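Local atomic coordinates of putative oxidoreductase (Magnetospirillum magnetotacticum, PDB entry 3C1A), a protein that probably catalyses an NAD(P)-dependent oxidation or reduction, as a member of the GFO/IDH/MocA oxidoreductase family whose substrate is not known. Residues Glu126-Ala137 / Thr273-Ala283; Ser9-Gly17 / Val284-Arg292. All coordinates share one frame; numbering follows the deposited sequence.

Interaction 1. Residues Glu126-Ala137 / Thr273-Ala283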
loop_
_atom_site.group_PDB
_atom_site.type_symbol
_atom_site.label_atom_id
_atom_site.label_comp_id
_atom_site.label_asym_id
_atom_site.label_seq_id
_atom_site.Cartn_x
_atom_site.Cartn_y
_atom_site.Cartn_z
ATOM N N GLU A 126 -1.211 -4.144 -3.113
ATOM C CA GLU A 126 -1.464 -2.736 -3.444
ATOM C C GLU A 126 -0.966 -1.780 -2.355
ATOM O O GLU A 126 -1.736 -1.311 -1.511
ATOM C CB GLU A 126 -2.956 -2.478 -3.734
ATOM C CG GLU A 126 -3.209 -1.338 -4.755
ATOM C CD GLU A 126 -3.320 0.060 -4.125
ATOM O OE1 GLU A 126 -4.220 0.263 -3.271
ATOM O OE2 GLU A 126 -2.532 0.965 -4.518
ATOM N N HIS A 127 0.326 -1.521 -2.382
ATOM C CA HIS A 127 0.993 -0.570 -1.481
ATOM C C HIS A 127 1.133 0.666 -2.335
ATOM O O HIS A 127 2.020 0.777 -3.174
ATOM C CB HIS A 127 2.370 -1.038 -1.056
ATOM C CG HIS A 127 2.385 -2.224 -0.140
ATOM N ND1 HIS A 127 3.029 -3.392 -0.470
ATOM C CD2 HIS A 127 1.890 -2.408 1.113
ATOM C CE1 HIS A 127 2.909 -4.255 0.522
ATOM N NE2 HIS A 127 2.193 -3.694 1.481
ATOM N N THR A 128 0.228 1.580 -2.149
ATOM C CA THR A 128 0.032 2.637 -3.135
ATOM C C THR A 128 1.304 3.467 -3.396
ATOM O O THR A 128 1.529 3.932 -4.509
ATOM C CB THR A 128 -1.089 3.530 -2.674
ATOM O OG1 THR A 128 -2.198 2.696 -2.303
ATOM C CG2 THR A 128 -1.511 4.490 -3.778
ATOM N N GLN A 129 2.120 3.675 -2.367
ATOM C CA GLN A 129 3.291 4.544 -2.538
ATOM C C GLN A 129 4.265 3.950 -3.529
ATOM O O GLN A 129 4.986 4.663 -4.199
ATOM C CB GLN A 129 4.044 4.777 -1.224
ATOM C CG GLN A 129 5.073 5.942 -1.371
ATOM C CD GLN A 129 4.380 7.256 -1.389
ATOM O OE1 GLN A 129 4.138 7.835 -2.458
ATOM N NE2 GLN A 129 3.984 7.727 -0.211
ATOM N N LEU A 130 4.315 2.634 -3.588
ATOM C CA LEU A 130 5.261 1.986 -4.457
ATOM C C LEU A 130 4.877 2.093 -5.937
ATOM O O LEU A 130 5.637 1.663 -6.779
ATOM C CB LEU A 130 5.426 0.535 -4.048
ATOM C CG LEU A 130 5.853 0.314 -2.607
ATOM C CD1 LEU A 130 6.085 -1.156 -2.413
ATOM C CD2 LEU A 130 7.119 1.081 -2.290
ATOM N N PHE A 131 3.689 2.652 -6.227
ATOM C CA PHE A 131 3.212 2.927 -7.573
ATOM C C PHE A 131 3.079 4.432 -7.806
ATOM O O PHE A 131 2.446 4.860 -8.760
ATOM C CB PHE A 131 1.826 2.265 -7.769
ATOM C CG PHE A 131 1.852 0.774 -7.684
ATOM C CD1 PHE A 131 2.247 0.004 -8.776
ATOM C CD2 PHE A 131 1.509 0.126 -6.507
ATOM C CE1 PHE A 131 2.255 -1.382 -8.708
ATOM C CE2 PHE A 131 1.511 -1.274 -6.450
ATOM C CZ PHE A 131 1.903 -2.014 -7.544
ATOM N N ASN A 132 3.627 5.242 -6.902
ATOM C CA ASN A 132 3.534 6.693 -7.006
ATOM C C ASN A 132 4.710 7.215 -7.823
ATOM O O ASN A 132 5.860 6.947 -7.474
ATOM C CB ASN A 132 3.554 7.272 -5.588
ATOM C CG ASN A 132 3.392 8.780 -5.562
ATOM O OD1 ASN A 132 3.435 9.448 -6.596
ATOM N ND2 ASN A 132 3.257 9.330 -4.363
ATOM N N PRO A 133 4.454 7.967 -8.920
ATOM C CA PRO A 133 5.619 8.527 -9.626
ATOM C C PRO A 133 6.596 9.392 -8.800
ATOM O O PRO A 133 7.762 9.453 -9.131
ATOM C CB PRO A 133 4.974 9.370 -10.740
ATOM C CG PRO A 133 3.661 8.677 -10.975
ATOM C CD PRO A 133 3.190 8.301 -9.615
ATOM N N ALA A 134 6.133 10.030 -7.737
ATOM C CA ALA A 134 7.007 10.800 -6.885
ATOM C C ALA A 134 8.019 9.902 -6.132
ATOM O O ALA A 134 9.165 10.300 -5.948
ATOM C CB ALA A 134 6.173 11.632 -5.908
ATOM N N TRP A 135 7.595 8.698 -5.715
ATOM C CA TRP A 135 8.443 7.753 -4.980
ATOM C C TRP A 135 9.483 7.172 -5.928
ATOM O O TRP A 135 10.664 7.067 -5.603
ATOM C CB TRP A 135 7.594 6.641 -4.346
ATOM C CG TRP A 135 8.421 5.623 -3.648
ATOM C CD1 TRP A 135 8.558 4.329 -3.978
ATOM C CD2 TRP A 135 9.228 5.837 -2.490
ATOM N NE1 TRP A 135 9.409 3.699 -3.099
ATOM C CE2 TRP A 135 9.838 4.618 -2.178
ATOM C CE3 TRP A 135 9.517 6.961 -1.698
ATOM C CZ2 TRP A 135 10.719 4.489 -1.129
ATOM C CZ3 TRP A 135 10.382 6.824 -0.652
ATOM C CH2 TRP A 135 10.980 5.604 -0.375
ATOM N N GLU A 136 9.022 6.834 -7.121
ATOM C CA GLU A 136 9.900 6.396 -8.190
ATOM C C GLU A 136 10.962 7.465 -8.528
ATOM O O GLU A 136 12.140 7.138 -8.687
ATOM C CB GLU A 136 9.061 6.003 -9.407
ATOM C CG GLU A 136 8.134 4.788 -9.138
ATOM C CD GLU A 136 7.082 4.563 -10.211
ATOM O OE1 GLU A 136 7.218 5.135 -11.308
ATOM O OE2 GLU A 136 6.106 3.819 -9.951
ATOM N N ALA A 137 10.539 8.728 -8.595
ATOM C CA ALA A 137 11.444 9.882 -8.817
ATOM C C ALA A 137 12.428 10.101 -7.651
ATOM O O ALA A 137 13.586 10.435 -7.885
ATOM C CB ALA A 137 10.665 11.136 -9.058
ATOM N N THR A 273 11.503 17.144 -10.817
ATOM C CA THR A 273 10.407 16.824 -11.736
ATOM C C THR A 273 9.730 15.492 -11.403
ATOM O O THR A 273 10.377 14.445 -11.273
ATOM C CB THR A 273 10.886 16.781 -13.196
ATOM O OG1 THR A 273 11.474 18.045 -13.535
ATOM C CG2 THR A 273 9.715 16.478 -14.144
ATOM N N VAL A 274 8.416 15.556 -11.253
ATOM C CA VAL A 274 7.594 14.383 -11.005
ATOM C C VAL A 274 6.384 14.488 -11.933
ATOM O O VAL A 274 5.763 15.544 -12.059
ATOM C CB VAL A 274 7.138 14.300 -9.536
ATOM C CG1 VAL A 274 6.211 13.100 -9.326
ATOM C CG2 VAL A 274 8.354 14.205 -8.601
ATOM N N THR A 275 6.079 13.392 -12.596
ATOM C CA THR A 275 4.974 13.355 -13.539
ATOM C C THR A 275 3.672 12.982 -12.825
ATOM O O THR A 275 3.675 12.587 -11.655
ATOM C CB THR A 275 5.298 12.410 -14.684
ATOM O OG1 THR A 275 5.588 11.110 -14.170
ATOM C CG2 THR A 275 6.520 12.951 -15.450
ATOM N N ASP A 276 2.553 13.145 -13.523
ATOM C CA ASP A 276 1.279 13.320 -12.823
ATOM C C ASP A 276 0.305 12.116 -12.829
ATOM O O ASP A 276 -0.816 12.252 -12.369
ATOM C CB ASP A 276 0.620 14.612 -13.312
ATOM C CG ASP A 276 1.413 15.870 -12.880
ATOM O OD1 ASP A 276 1.327 16.246 -11.685
ATOM O OD2 ASP A 276 2.119 16.464 -13.725
ATOM N N GLU A 277 0.728 10.955 -13.320
ATOM C CA GLU A 277 -0.150 9.800 -13.257
ATOM C C GLU A 277 -0.509 9.540 -11.808
ATOM O O GLU A 277 0.347 9.603 -10.923
ATOM C CB GLU A 277 0.466 8.555 -13.898
ATOM C CG GLU A 277 -0.485 7.355 -13.890
ATOM C CD GLU A 277 0.041 6.148 -14.637
ATOM O OE1 GLU A 277 1.259 6.004 -14.766
ATOM O OE2 GLU A 277 -0.768 5.336 -15.116
HETATM N N MSE A 278 -1.786 9.274 -11.551
HETATM C CA MSE A 278 -2.212 8.944 -10.205
HETATM C C MSE A 278 -1.694 7.588 -9.741
HETATM O O MSE A 278 -1.678 6.625 -10.494
HETATM C CB MSE A 278 -3.714 9.026 -10.062
HETATM C CG MSE A 278 -4.098 10.383 -9.527
HETATM SE SE MSE A 278 -5.822 10.186 -8.848
HETATM C CE MSE A 278 -6.600 10.074 -10.344
ATOM N N PRO A 279 -1.199 7.516 -8.501
ATOM C CA PRO A 279 -0.673 6.225 -8.072
ATOM C C PRO A 279 -1.604 5.037 -8.298
ATOM O O PRO A 279 -1.147 4.011 -8.804
ATOM C CB PRO A 279 -0.391 6.436 -6.580
ATOM C CG PRO A 279 -0.120 7.911 -6.470
ATOM C CD PRO A 279 -1.025 8.558 -7.478
ATOM N N LEU A 280 -2.879 5.142 -7.917
ATOM C CA LEU A 280 -3.784 3.997 -8.074
ATOM C C LEU A 280 -4.009 3.658 -9.540
ATOM O O LEU A 280 -4.172 2.495 -9.898
ATOM C CB LEU A 280 -5.110 4.228 -7.358
ATOM C CG LEU A 280 -6.149 3.118 -7.403
ATOM C CD1 LEU A 280 -5.587 1.878 -6.769
ATOM C CD2 LEU A 280 -7.427 3.579 -6.689
ATOM N N THR A 281 -4.065 4.670 -10.387
ATOM C CA THR A 281 -4.169 4.422 -11.803
ATOM C C THR A 281 -2.954 3.628 -12.272
ATOM O O THR A 281 -3.105 2.630 -12.981
ATOM C CB THR A 281 -4.345 5.721 -12.595
ATOM O OG1 THR A 281 -5.547 6.385 -12.167
ATOM C CG2 THR A 281 -4.399 5.426 -14.070
ATOM N N ARG A 282 -1.760 4.022 -11.817
ATOM C CA ARG A 282 -0.534 3.299 -12.123
ATOM C C ARG A 282 -0.526 1.876 -11.658
ATOM O O ARG A 282 -0.132 1.002 -12.410
ATOM C CB ARG A 282 0.659 4.009 -11.509
ATOM C CG ARG A 282 2.016 3.501 -11.990
ATOM C CD ARG A 282 3.055 4.580 -11.772
ATOM N NE ARG A 282 4.379 4.077 -12.072
ATOM C CZ ARG A 282 5.022 4.300 -13.209
ATOM N NH1 ARG A 282 4.480 5.027 -14.183
ATOM N NH2 ARG A 282 6.229 3.784 -13.372
ATOM N N ALA A 283 -0.948 1.645 -10.405
ATOM C CA ALA A 283 -1.046 0.292 -9.832
ATOM C C ALA A 283 -1.900 -0.671 -10.662
ATOM O O ALA A 283 -1.456 -1.776 -11.003
ATOM C CB ALA A 283 -1.591 0.376 -8.408
#

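Interaction 2. Residues Ser9-Gly17 / Val284-Arg292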
loop_
_atom_site.group_PDB
_atom_site.type_symbol
_atom_site.label_atom_id
_atom_site.label_comp_id
_atom_site.label_asym_id
_atom_site.label_seq_id
_atom_site.Cartn_x
_atom_site.Cartn_y
_atom_site.Cartn_z
ATOM N N SER A 9 -7.332 -6.745 -27.022
ATOM C CA SER A 9 -8.281 -7.499 -26.129
ATOM C C SER A 9 -8.055 -7.056 -24.671
ATOM O O SER A 9 -6.996 -7.297 -24.121
ATOM C CB SER A 9 -8.044 -9.003 -26.252
ATOM O OG SER A 9 -8.911 -9.730 -25.392
ATOM N N PRO A 10 -9.011 -6.322 -24.083
ATOM C CA PRO A 10 -8.791 -5.858 -22.706
ATOM C C PRO A 10 -8.664 -7.003 -21.719
ATOM O O PRO A 10 -9.297 -8.062 -21.898
ATOM C CB PRO A 10 -10.026 -4.993 -22.408
ATOM C CG PRO A 10 -10.587 -4.663 -23.745
ATOM C CD PRO A 10 -10.273 -5.814 -24.641
ATOM N N VAL A 11 -7.829 -6.791 -20.706
ATOM C CA VAL A 11 -7.610 -7.790 -19.680
ATOM C C VAL A 11 -8.863 -7.818 -18.796
ATOM O O VAL A 11 -9.342 -6.775 -18.348
ATOM C CB VAL A 11 -6.332 -7.485 -18.843
ATOM C CG1 VAL A 11 -6.242 -8.410 -17.621
ATOM C CG2 VAL A 11 -5.051 -7.591 -19.724
ATOM N N ARG A 12 -9.397 -9.009 -18.561
ATOM C CA ARG A 12 -10.684 -9.133 -17.905
ATOM C C ARG A 12 -10.487 -9.272 -16.404
ATOM O O ARG A 12 -10.003 -10.274 -15.932
ATOM C CB ARG A 12 -11.443 -10.283 -18.543
ATOM C CG ARG A 12 -11.601 -10.071 -20.085
ATOM C CD ARG A 12 -12.294 -11.242 -20.740
ATOM N NE ARG A 12 -11.506 -12.468 -20.648
ATOM C CZ ARG A 12 -10.531 -12.797 -21.497
ATOM N NH1 ARG A 12 -10.187 -12.007 -22.515
ATOM N NH2 ARG A 12 -9.869 -13.929 -21.323
ATOM N N LEU A 13 -10.829 -8.210 -15.693
ATOM C CA LEU A 13 -10.667 -8.108 -14.261
ATOM C C LEU A 13 -11.960 -8.239 -13.538
ATOM O O LEU A 13 -12.999 -7.848 -14.036
ATOM C CB LEU A 13 -10.062 -6.758 -13.866
ATOM C CG LEU A 13 -8.724 -6.356 -14.442
ATOM C CD1 LEU A 13 -8.344 -4.938 -13.907
ATOM C CD2 LEU A 13 -7.676 -7.395 -14.107
ATOM N N ALA A 14 -11.887 -8.787 -12.330
ATOM C CA ALA A 14 -13.039 -8.804 -11.449
ATOM C C ALA A 14 -12.639 -8.208 -10.098
ATOM O O ALA A 14 -11.474 -8.268 -9.705
ATOM C CB ALA A 14 -13.578 -10.220 -11.289
ATOM N N LEU A 15 -13.610 -7.615 -9.407
ATOM C CA LEU A 15 -13.364 -6.964 -8.133
ATOM C C LEU A 15 -14.211 -7.604 -7.035
ATOM O O LEU A 15 -15.445 -7.821 -7.196
ATOM C CB LEU A 15 -13.678 -5.474 -8.264
ATOM C CG LEU A 15 -13.640 -4.586 -7.015
ATOM C CD1 LEU A 15 -12.256 -4.619 -6.396
ATOM C CD2 LEU A 15 -14.058 -3.162 -7.379
ATOM N N ILE A 16 -13.549 -7.992 -5.951
ATOM C CA ILE A 16 -14.251 -8.511 -4.825
ATOM C C ILE A 16 -14.053 -7.414 -3.777
ATOM O O ILE A 16 -12.924 -7.167 -3.337
ATOM C CB ILE A 16 -13.744 -9.881 -4.358
ATOM C CG1 ILE A 16 -13.924 -10.921 -5.483
ATOM C CG2 ILE A 16 -14.477 -10.264 -3.086
ATOM C CD1 ILE A 16 -13.125 -12.183 -5.314
ATOM N N GLY A 17 -15.144 -6.735 -3.427
ATOM C CA GLY A 17 -15.099 -5.570 -2.542
ATOM C C GLY A 17 -16.048 -5.703 -1.383
ATOM O O GLY A 17 -17.131 -6.257 -1.524
ATOM N N VAL A 284 -3.133 -0.256 -10.944
ATOM C CA VAL A 284 -4.065 -1.047 -11.744
ATOM C C VAL A 284 -3.632 -1.137 -13.241
ATOM O O VAL A 284 -3.770 -2.180 -13.874
ATOM C CB VAL A 284 -5.498 -0.468 -11.609
ATOM C CG1 VAL A 284 -6.497 -1.268 -12.435
ATOM C CG2 VAL A 284 -5.915 -0.443 -10.135
ATOM N N ARG A 285 -3.123 -0.059 -13.818
ATOM C CA ARG A 285 -2.606 -0.133 -15.198
ATOM C C ARG A 285 -1.466 -1.137 -15.332
ATOM O O ARG A 285 -1.515 -2.026 -16.174
ATOM C CB ARG A 285 -2.156 1.245 -15.686
ATOM C CG ARG A 285 -1.718 1.268 -17.157
ATOM C CD ARG A 285 -1.214 2.621 -17.605
ATOM N NE ARG A 285 -0.186 3.135 -16.717
ATOM C CZ ARG A 285 1.096 2.828 -16.796
ATOM N NH1 ARG A 285 1.531 2.018 -17.754
ATOM N NH2 ARG A 285 1.942 3.348 -15.926
ATOM N N LEU A 286 -0.444 -1.000 -14.497
ATOM C CA LEU A 286 0.665 -1.939 -14.477
ATOM C C LEU A 286 0.239 -3.371 -14.188
ATOM O O LEU A 286 0.668 -4.309 -14.876
ATOM C CB LEU A 286 1.717 -1.510 -13.470
ATOM C CG LEU A 286 2.479 -0.243 -13.884
ATOM C CD1 LEU A 286 3.435 0.130 -12.715
ATOM C CD2 LEU A 286 3.186 -0.423 -15.229
ATOM N N PHE A 287 -0.593 -3.552 -13.173
ATOM C CA PHE A 287 -1.057 -4.887 -12.785
ATOM C C PHE A 287 -1.775 -5.513 -13.973
ATOM O O PHE A 287 -1.410 -6.585 -14.386
ATOM C CB PHE A 287 -1.977 -4.843 -11.558
ATOM C CG PHE A 287 -2.656 -6.130 -11.264
ATOM C CD1 PHE A 287 -1.961 -7.187 -10.663
ATOM C CD2 PHE A 287 -4.004 -6.308 -11.564
ATOM C CE1 PHE A 287 -2.592 -8.415 -10.417
ATOM C CE2 PHE A 287 -4.660 -7.556 -11.269
ATOM C CZ PHE A 287 -3.973 -8.585 -10.736
ATOM N N ALA A 288 -2.739 -4.816 -14.551
ATOM C CA ALA A 288 -3.497 -5.398 -15.679
ATOM C C ALA A 288 -2.535 -5.750 -16.803
ATOM O O ALA A 288 -2.668 -6.795 -17.454
ATOM C CB ALA A 288 -4.612 -4.478 -16.147
ATOM N N GLY A 289 -1.512 -4.911 -16.973
ATOM C CA GLY A 289 -0.487 -5.128 -17.993
ATOM C C GLY A 289 0.440 -6.306 -17.787
ATOM O O GLY A 289 1.052 -6.787 -18.742
ATOM N N ALA A 290 0.545 -6.783 -16.559
ATOM C CA ALA A 290 1.396 -7.898 -16.258
ATOM C C ALA A 290 0.643 -9.235 -16.242
ATOM O O ALA A 290 1.259 -10.301 -16.171
ATOM C CB ALA A 290 2.116 -7.626 -14.980
ATOM N N VAL A 291 -0.689 -9.216 -16.355
ATOM C CA VAL A 291 -1.476 -10.417 -16.083
ATOM C C VAL A 291 -1.071 -11.525 -17.083
ATOM O O VAL A 291 -0.838 -12.657 -16.687
ATOM C CB VAL A 291 -3.032 -10.116 -16.101
ATOM C CG1 VAL A 291 -3.850 -11.403 -16.276
ATOM C CG2 VAL A 291 -3.465 -9.378 -14.807
ATOM N N ARG A 292 -1.001 -11.164 -18.353
ATOM C CA ARG A 292 -0.716 -12.103 -19.430
ATOM C C ARG A 292 0.778 -12.295 -19.679
ATOM O O ARG A 292 1.163 -13.133 -20.489
ATOM C CB ARG A 292 -1.376 -11.637 -20.721
ATOM C CG ARG A 292 -2.869 -11.472 -20.610
ATOM C CD ARG A 292 -3.454 -10.948 -21.867
ATOM N NE ARG A 292 -4.903 -10.907 -21.751
ATOM C CZ ARG A 292 -5.719 -10.218 -22.520
ATOM N NH1 ARG A 292 -5.267 -9.480 -23.522
ATOM N NH2 ARG A 292 -7.018 -10.284 -22.294
#

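Interaction 1. Residues Glu126-Ala137 / Thr273-Ala283
Just beyond strand 123-126, at the edge of the Rossmann sheet, Phe131 packs on the start of helix 279-290 and Pro133 on the loop before it. Ala283 puts its methyl over one face of the Phe131 ring, a CH-pi contact with CB 3.7 Å from the ring centroid and 18° off the normal. Phe131 CG is anti to the carbonyl carbon (chi1 -64°), which lays the ring over this residue, and alanine is small enough to let the ring settle close to the helix. The carbonyl Phe131 O is buried without a hydrogen-bond partner; Pro279 CA, at 3.5 Å from it, offers a CA-H...O contact. Pro279 CB also meets Thr128 CG2 at 3.6 Å. Asn132 CB and CG lie alongside Pro279 CG. Pro133 sets CD 3.4 Å from Glu277 O. Farther out, Val274 wedges CG1 tightly against Ala134 CA, at 3.4 Å, and turns CG2 to Ala137 CB. Arg282, extended from CG to NE, meets Glu136 in one of its two conformers, so the pairing may not be permanent. There OE1 lies over one guanidinium face, 2.7 Å from NH2, and the NE bond to the OE2 syn lone pair is bent (137°), not part of a flat two-pronged pair. Arg282 NH1 adds a weak salt bridge to Glu277, whose main partner is Arg285. Pro133 and Pro279 suit first helical turns, where no backbone N-H is needed, and Asn132 OD1 N-caps helix 133-140 through Ala134 N. The contact joins the chain after the Rossmann edge strand to helix 279-290 in a two-domain GFO/IDH/MocA-type protein.

Interaction 2. Residues Ser9-Gly17 / Val284-Arg292
Arg292 reaches back to the start of strand 11-17, where its NH1 donates to Ser9 O at 2.8 Å with an N-H...O angle of 142°. A weak second bond runs from NH2 to Pro10 O, 3.2 Å away, so one guanidinium holds two successive backbone carbonyls. The side chain is extended from CG to NE, which gives arginine the length to span from the residues after the helix to the backbone just before the strand. The same NH2 forms a salt bridge with Glu71, whose carboxylate also accepts from Arg12 N; this negative charge probably eases the closeness of Arg12 NH1, 3.6 Å from Arg292 NH2. Arg12 itself sends NE to Glu69 O. Val11 presses CG2 against one guanidinium face, 3.8 Å from the plane and over its centre. With CG1 anti to the backbone N (chi1 171°), the other branch of Val11 meets Val291 CB at 3.9 Å, and CG2 also comes 3.4 Å from Ala288 O. Replacing Val11 by an alanine would probably open a gap against Ala288 and Val291 and take away the apolar cover of one guanidinium face, leaving its polar bonds to hold it. Farther along the strand, Leu13 turns CD1 to Ala288 CB and Val284 CG1, and CD2 to Phe287 CE2 at 4.1 Å. The small Ala288 faces the strand where the backbones come nearest; the helix axis crosses that of the strand at 119° and 9.0 Å. Helix 279-290, from the C-terminal part of the chain, thus adds to the helical layer over the parallel Rossmann sheet, the helix-on-sheet packing of an alpha/beta fold.

How the interactions relate
Both contacts use helix 279-290: its start serves interaction 1 and its later turns interaction 2, with the two centres about 17 Å apart. They touch directly through the salt bridge from Arg285 NE to Glu277 OE2, 2.8 Å long, and through packing of Phe131 CD1 on Leu286 CD1 at 4.1 Å. Along the chain, interaction 1 is nested inside the loop closed by interaction 2. The one helix meets both strand 11-17, inside the parallel sheet, and the chain leaving its edge strand, 123-126. A tetraethylene glycol, probably from the crystallisation liquor, lies about 3 Å from the Asn132 side chain, is hydrogen-bonded by Gln129 NE2 and may mark a pocket beside interaction 1.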